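Local structure of putative uncharacterized protein (Archaeoglobus fulgidus, 3VU0) at residues W13-L18 with V47-V52; A33-W38 with A51-N56. The protein is the C-terminal globular domain of AglB, an archaeal oligosaccharyltransferase, a mixed alpha/beta unit that carries the AglB core domain. All blocks are in the same frame, centred on the assembly; numbering follows the deposited sequence.

From the N terminus, the chain runs through helix 5-17, a loop that is partly unmodelled, strand 33-35, helix 41-46 and the connection leading to helix 61-69. Interaction 1 closes the longer loop, bringing residues 47-52 back to the end of helix 5-17. Interaction 2 closes a shorter one, across helix 41-46, and sets residues 51-56 beside strand 33-35. In sequence the two loops cross: 33-38 lies between the segments of interaction 1, while 51-56 continues from 47-52, with Ala51 and Val52 shared. Val34 packs on Met14, Leu18 and Lys50, so helix, strand 33-35 and connection meet in one cluster.

Interaction 1 of 2, residues W13-L18 with V47-V52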
loop_
_atom_site.group_PDB
_atom_site.type_symbol
_atom_site.label_atom_id
_atom_site.label_comp_id
_atom_site.label_asym_id
_atom_site.label_seq_id
_atom_site.Cartn_x
_atom_site.Cartn_y
_atom_site.Cartn_z
ATOM N N TRP A 13 -15.426 -4.837 6.290
ATOM C CA TRP A 13 -15.454 -3.571 7.004
ATOM C C TRP A 13 -15.503 -2.410 6.007
ATOM O O TRP A 13 -16.320 -1.496 6.147
ATOM C CB TRP A 13 -14.213 -3.427 7.895
ATOM C CG TRP A 13 -14.265 -2.230 8.811
ATOM C CD1 TRP A 13 -14.785 -2.184 10.076
ATOM C CD2 TRP A 13 -13.819 -0.900 8.511
ATOM N NE1 TRP A 13 -14.689 -0.906 10.582
ATOM C CE2 TRP A 13 -14.100 -0.099 9.643
ATOM C CE3 TRP A 13 -13.208 -0.307 7.397
ATOM C CZ2 TRP A 13 -13.795 1.267 9.690
ATOM C CZ3 TRP A 13 -12.903 1.055 7.444
ATOM C CH2 TRP A 13 -13.197 1.824 8.585
HETATM N N MSE A 14 -14.641 -2.430 4.993
HETATM C CA MSE A 14 -14.662 -1.323 4.047
HETATM C C MSE A 14 -15.914 -1.302 3.180
HETATM O O MSE A 14 -16.345 -0.236 2.733
HETATM C CB MSE A 14 -13.379 -1.261 3.189
HETATM C CG MSE A 14 -12.714 -2.565 2.789
HETATM SE SE MSE A 14 -10.829 -2.240 2.286
HETATM C CE MSE A 14 -11.114 -1.061 0.793
ATOM N N LYS A 15 -16.518 -2.468 2.973
ATOM C CA LYS A 15 -17.730 -2.544 2.172
ATOM C C LYS A 15 -18.866 -1.762 2.823
ATOM O O LYS A 15 -19.620 -1.064 2.145
ATOM C CB LYS A 15 -18.176 -3.999 1.990
ATOM C CG LYS A 15 -19.383 -4.143 1.066
ATOM C CD LYS A 15 -19.813 -5.594 0.916
ATOM C CE LYS A 15 -20.935 -5.733 -0.105
ATOM N NZ LYS A 15 -21.336 -7.155 -0.288
ATOM N N GLU A 16 -18.987 -1.868 4.142
ATOM C CA GLU A 16 -20.067 -1.171 4.828
ATOM C C GLU A 16 -19.699 0.135 5.517
ATOM O O GLU A 16 -20.584 0.842 5.999
ATOM C CB GLU A 16 -20.734 -2.108 5.839
ATOM C CG GLU A 16 -19.820 -2.639 6.919
ATOM C CD GLU A 16 -20.528 -3.626 7.834
ATOM O OE1 GLU A 16 -21.535 -3.237 8.467
ATOM O OE2 GLU A 16 -20.079 -4.791 7.918
ATOM N N ASN A 17 -18.412 0.469 5.560
ATOM C CA ASN A 17 -17.986 1.700 6.216
ATOM C C ASN A 17 -17.483 2.811 5.296
ATOM O O ASN A 17 -17.684 3.986 5.589
ATOM C CB ASN A 17 -16.931 1.388 7.288
ATOM C CG ASN A 17 -17.541 0.788 8.541
ATOM O OD1 ASN A 17 -18.205 1.485 9.315
ATOM N ND2 ASN A 17 -17.332 -0.511 8.744
ATOM N N LEU A 18 -16.825 2.463 4.195
ATOM C CA LEU A 18 -16.348 3.502 3.289
ATOM C C LEU A 18 -17.543 4.073 2.510
ATOM O O LEU A 18 -18.533 3.373 2.284
ATOM C CB LEU A 18 -15.292 2.940 2.326
ATOM C CG LEU A 18 -14.012 2.331 2.925
ATOM C CD1 LEU A 18 -13.004 2.090 1.811
ATOM C CD2 LEU A 18 -13.408 3.256 3.969
ATOM N N VAL A 47 -15.062 -7.339 -4.037
ATOM C CA VAL A 47 -15.565 -7.787 -2.745
ATOM C C VAL A 47 -15.962 -6.597 -1.877
ATOM O O VAL A 47 -17.018 -6.609 -1.242
ATOM C CB VAL A 47 -14.522 -8.630 -1.985
ATOM C CG1 VAL A 47 -15.070 -9.022 -0.621
ATOM C CG2 VAL A 47 -14.170 -9.874 -2.794
ATOM N N ALA A 48 -15.119 -5.570 -1.859
ATOM C CA ALA A 48 -15.387 -4.374 -1.064
ATOM C C ALA A 48 -16.234 -3.378 -1.853
ATOM O O ALA A 48 -16.808 -2.449 -1.285
ATOM C CB ALA A 48 -14.071 -3.726 -0.636
ATOM N N LYS A 49 -16.300 -3.582 -3.167
ATOM C CA LYS A 49 -17.079 -2.725 -4.057
ATOM C C LYS A 49 -16.580 -1.284 -4.069
ATOM O O LYS A 49 -17.378 -0.343 -4.061
ATOM C CB LYS A 49 -18.561 -2.748 -3.654
ATOM C CG LYS A 49 -19.160 -4.141 -3.526
ATOM C CD LYS A 49 -19.080 -4.912 -4.841
ATOM C CE LYS A 49 -19.639 -6.321 -4.687
ATOM N NZ LYS A 49 -19.541 -7.105 -5.957
ATOM N N LYS A 50 -15.263 -1.113 -4.096
ATOM C CA LYS A 50 -14.672 0.218 -4.109
ATOM C C LYS A 50 -13.663 0.345 -5.247
ATOM O O LYS A 50 -12.928 -0.597 -5.541
ATOM C CB LYS A 50 -13.985 0.495 -2.766
ATOM C CG LYS A 50 -14.905 0.331 -1.561
ATOM C CD LYS A 50 -15.878 1.496 -1.455
ATOM C CE LYS A 50 -16.977 1.223 -0.438
ATOM N NZ LYS A 50 -17.938 0.202 -0.926
ATOM N N ALA A 51 -13.640 1.511 -5.885
ATOM C CA ALA A 51 -12.722 1.774 -6.988
ATOM C C ALA A 51 -11.271 1.681 -6.515
ATOM O O ALA A 51 -10.950 2.057 -5.386
ATOM C CB ALA A 51 -12.994 3.160 -7.571
ATOM N N VAL A 52 -10.392 1.196 -7.386
ATOM C CA VAL A 52 -8.985 1.052 -7.026
ATOM C C VAL A 52 -8.022 1.756 -7.973
ATOM O O VAL A 52 -8.361 2.076 -9.116
ATOM C CB VAL A 52 -8.575 -0.444 -6.961
ATOM C CG1 VAL A 52 -9.367 -1.157 -5.874
ATOM C CG2 VAL A 52 -8.813 -1.115 -8.314
HETATM O O HOH W 1 -19.003 -8.353 -1.570
#
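Lys15 CA approaches Ala48 O at 3.6 Å where residues 47-52 pass the last turn of helix 5-17, with an angle of 148° at the hydrogen, as expected for a CA-H...O contact. No conventional hydrogen bond joins the segments directly, but water 1 links them: it accepts from Lys15 NZ (2.9 Å) and donates to Val47 O (2.7 Å). Within 47-52, Lys50 NZ donates to Ala48 O over 2.9 Å, lying in the carbonyl plane with a C=O...N angle of 158°; a weaker bond from Lys50 NZ goes to Lys49 O.

Apolar contact is made by Met14 CG, which meets Ala48 CB at 3.9 Å, and by Lys50, which bends at chi2 and rests its CE on Leu18 CB at 3.7 Å. Leu11 and Ile44 continue this packing, on Ala48 and on Met14 respectively. Lys15 is fully extended and runs alongside Lys49, pointing the same way; the ammonium of Lys49 binds Tyr46 O.

The electrostatic part centres on Lys50. Its CE passes 3.5 Å from Met14 O, and a second bend, at chi4 (-72°), turns NZ back toward Ala48 O and leaves it 3.7 Å from Lys15 O. The ammonium thus lies among carbonyls at the C-terminal end of helix 5-17, where the helix end would probably favour its positive charge.

Lys49, with positive phi, is where the chain leaves helical backbone angles after helix 41-46, and the backbones of Lys50 and Ile44 are hydrogen-bonded. The contact therefore packs the connection that follows helix 41-46 against the last turn of helix 5-17, within the AglB core domain.

Interaction 2 of 2, residues A33-W38 with A51-N56; sequences AVLSWW and AVVCNN
Val34 O is met by three groups: two from residues 51-56 and a water. Val53 N donates to Val34 O over 3.2 Å, standing 39° out of the carbonyl plane; water 2 lies 2.9 Å from Val34 O, and Val52 CA adds a CA-H...O contact. The same water accepts from Ser36 N and Cys54 N. The other direct bond, Val34 N to Ala51 O, is shorter at 2.8 Å, with an N-H...O angle of 152°. Because Val34 bonds to the residues before and after Val52, the bridge is parallel. Farther along, water 3 lies within bonding distance of Trp37 O and Cys54 O, and water 4 of Trp38 O and Asn55 O; each also has other acceptors in reach.

Side-chain contacts flank the backbone bonds. Leu35 CB meets Val53 CG2 at 3.5 Å, the two side chains crossing obliquely. Cys54 SG, placed between its own backbone N and carbonyl carbon (chi1 58°), reaches the backbone of 36-38, 3.4 Å from Ser36 O, and lies 3.6 Å from Trp38 CB. Trp38 CE3 comes within 3.4 Å of Asn56 C, while Asn55 O lies at the edge of the indole. Trp38 CD1 stands 3.4 Å above the centre of the Trp37 ring. These tryptophans open the WWDYG motif by which this enzyme family is recognised.

Strand 33-35 has strand 85-91 as its sheet neighbour, and Ser36 OG bonds to Val89 O of strand 85-91. Helix 61-69 packs on Leu35 through Phe67 and Phe68 and on Cys54 through Ala64. Trp37 contacts Ile108 and Ile111 of helix 105-112, and Ile44 of helix 41-46 touches Ser36 and Val52.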
loop_
_atom_site.group_PDB
_atom_site.type_symbol
_atom_site.label_atom_id
_atom_site.label_comp_id
_atom_site.label_asym_id
_atom_site.label_seq_id
_atom_site.Cartn_x
_atom_site.Cartn_y
_atom_site.Cartn_z
ATOM N N ALA A 33 -10.725 6.782 -5.068
ATOM C CA ALA A 33 -10.173 5.448 -5.242
ATOM C C ALA A 33 -9.414 5.004 -3.999
ATOM O O ALA A 33 -9.040 5.818 -3.155
ATOM C CB ALA A 33 -9.248 5.420 -6.458
ATOM N N VAL A 34 -9.205 3.699 -3.896
ATOM C CA VAL A 34 -8.468 3.113 -2.792
ATOM C C VAL A 34 -7.137 2.649 -3.371
ATOM O O VAL A 34 -7.112 1.897 -4.345
ATOM C CB VAL A 34 -9.217 1.907 -2.209
ATOM C CG1 VAL A 34 -8.378 1.255 -1.116
ATOM C CG2 VAL A 34 -10.569 2.357 -1.661
ATOM N N LEU A 35 -6.034 3.099 -2.781
ATOM C CA LEU A 35 -4.718 2.711 -3.275
ATOM C C LEU A 35 -4.123 1.563 -2.471
ATOM O O LEU A 35 -4.129 1.575 -1.239
ATOM C CB LEU A 35 -3.766 3.917 -3.256
ATOM C CG LEU A 35 -2.381 3.764 -3.908
ATOM C CD1 LEU A 35 -1.769 5.139 -4.143
ATOM C CD2 LEU A 35 -1.471 2.914 -3.030
ATOM N N SER A 36 -3.630 0.560 -3.187
ATOM C CA SER A 36 -2.996 -0.605 -2.577
ATOM C C SER A 36 -2.140 -1.246 -3.657
ATOM O O SER A 36 -2.046 -0.716 -4.766
ATOM C CB SER A 36 -4.044 -1.607 -2.095
ATOM O OG SER A 36 -3.445 -2.602 -1.281
ATOM N N TRP A 37 -1.516 -2.376 -3.343
ATOM C CA TRP A 37 -0.697 -3.069 -4.333
ATOM C C TRP A 37 -1.667 -3.727 -5.318
ATOM O O TRP A 37 -2.762 -4.135 -4.932
ATOM C CB TRP A 37 0.178 -4.123 -3.653
ATOM C CG TRP A 37 1.236 -4.710 -4.553
ATOM C CD1 TRP A 37 1.617 -6.018 -4.610
ATOM C CD2 TRP A 37 2.054 -4.012 -5.503
ATOM N NE1 TRP A 37 2.617 -6.180 -5.534
ATOM C CE2 TRP A 37 2.907 -4.967 -6.097
ATOM C CE3 TRP A 37 2.151 -2.674 -5.908
ATOM C CZ2 TRP A 37 3.850 -4.626 -7.080
ATOM C CZ3 TRP A 37 3.090 -2.335 -6.887
ATOM C CH2 TRP A 37 3.925 -3.307 -7.459
ATOM N N TRP A 38 -1.268 -3.855 -6.579
ATOM C CA TRP A 38 -2.166 -4.420 -7.580
ATOM C C TRP A 38 -2.692 -5.832 -7.312
ATOM O O TRP A 38 -3.778 -6.178 -7.771
ATOM C CB TRP A 38 -1.527 -4.351 -8.976
ATOM C CG TRP A 38 -0.417 -5.312 -9.196
ATOM C CD1 TRP A 38 0.893 -5.153 -8.849
ATOM C CD2 TRP A 38 -0.521 -6.604 -9.798
ATOM N NE1 TRP A 38 1.615 -6.270 -9.199
ATOM C CE2 TRP A 38 0.769 -7.178 -9.782
ATOM C CE3 TRP A 38 -1.582 -7.335 -10.350
ATOM C CZ2 TRP A 38 1.029 -8.453 -10.298
ATOM C CZ3 TRP A 38 -1.322 -8.608 -10.866
ATOM C CH2 TRP A 38 -0.024 -9.149 -10.834
ATOM N N ALA A 51 -13.640 1.511 -5.885
ATOM C CA ALA A 51 -12.722 1.774 -6.988
ATOM C C ALA A 51 -11.271 1.681 -6.515
ATOM O O ALA A 51 -10.950 2.057 -5.386
ATOM C CB ALA A 51 -12.994 3.160 -7.571
ATOM N N VAL A 52 -10.392 1.196 -7.386
ATOM C CA VAL A 52 -8.985 1.052 -7.026
ATOM C C VAL A 52 -8.022 1.756 -7.973
ATOM O O VAL A 52 -8.361 2.076 -9.116
ATOM C CB VAL A 52 -8.575 -0.444 -6.961
ATOM C CG1 VAL A 52 -9.367 -1.157 -5.874
ATOM C CG2 VAL A 52 -8.813 -1.115 -8.314
ATOM N N VAL A 53 -6.813 1.997 -7.480
ATOM C CA VAL A 53 -5.778 2.625 -8.279
ATOM C C VAL A 53 -5.260 1.588 -9.270
ATOM O O VAL A 53 -4.884 1.929 -10.388
ATOM C CB VAL A 53 -4.609 3.113 -7.399
ATOM C CG1 VAL A 53 -3.432 3.546 -8.271
ATOM C CG2 VAL A 53 -5.075 4.266 -6.531
ATOM N N CYS A 54 -5.258 0.319 -8.863
ATOM C CA CYS A 54 -4.783 -0.750 -9.737
ATOM C C CYS A 54 -5.296 -2.130 -9.337
ATOM O O CYS A 54 -5.480 -2.419 -8.154
ATOM C CB CYS A 54 -3.250 -0.759 -9.759
ATOM S SG CYS A 54 -2.474 -0.972 -8.138
ATOM N N ASN A 55 -5.537 -2.979 -10.332
ATOM C CA ASN A 55 -6.005 -4.341 -10.085
ATOM C C ASN A 55 -5.285 -5.330 -11.001
ATOM O O ASN A 55 -5.549 -6.531 -10.978
ATOM C CB ASN A 55 -7.520 -4.442 -10.285
ATOM C CG ASN A 55 -7.961 -3.967 -11.655
ATOM O OD1 ASN A 55 -7.368 -4.325 -12.669
ATOM N ND2 ASN A 55 -9.016 -3.167 -11.690
ATOM N N ASN A 56 -4.376 -4.806 -11.813
ATOM C CA ASN A 56 -3.587 -5.630 -12.719
ATOM C C ASN A 56 -2.189 -5.041 -12.769
ATOM O O ASN A 56 -1.914 -4.029 -12.124
ATOM C CB ASN A 56 -4.213 -5.667 -14.122
ATOM C CG ASN A 56 -4.315 -4.295 -14.759
ATOM O OD1 ASN A 56 -3.311 -3.615 -14.965
ATOM N ND2 ASN A 56 -5.537 -3.884 -15.082
HETATM O O HOH W 2 -5.224 0.252 -5.801
HETATM O O HOH W 3 -5.080 -2.500 -5.462
HETATM O O HOH W 4 -5.962 -7.835 -8.594
#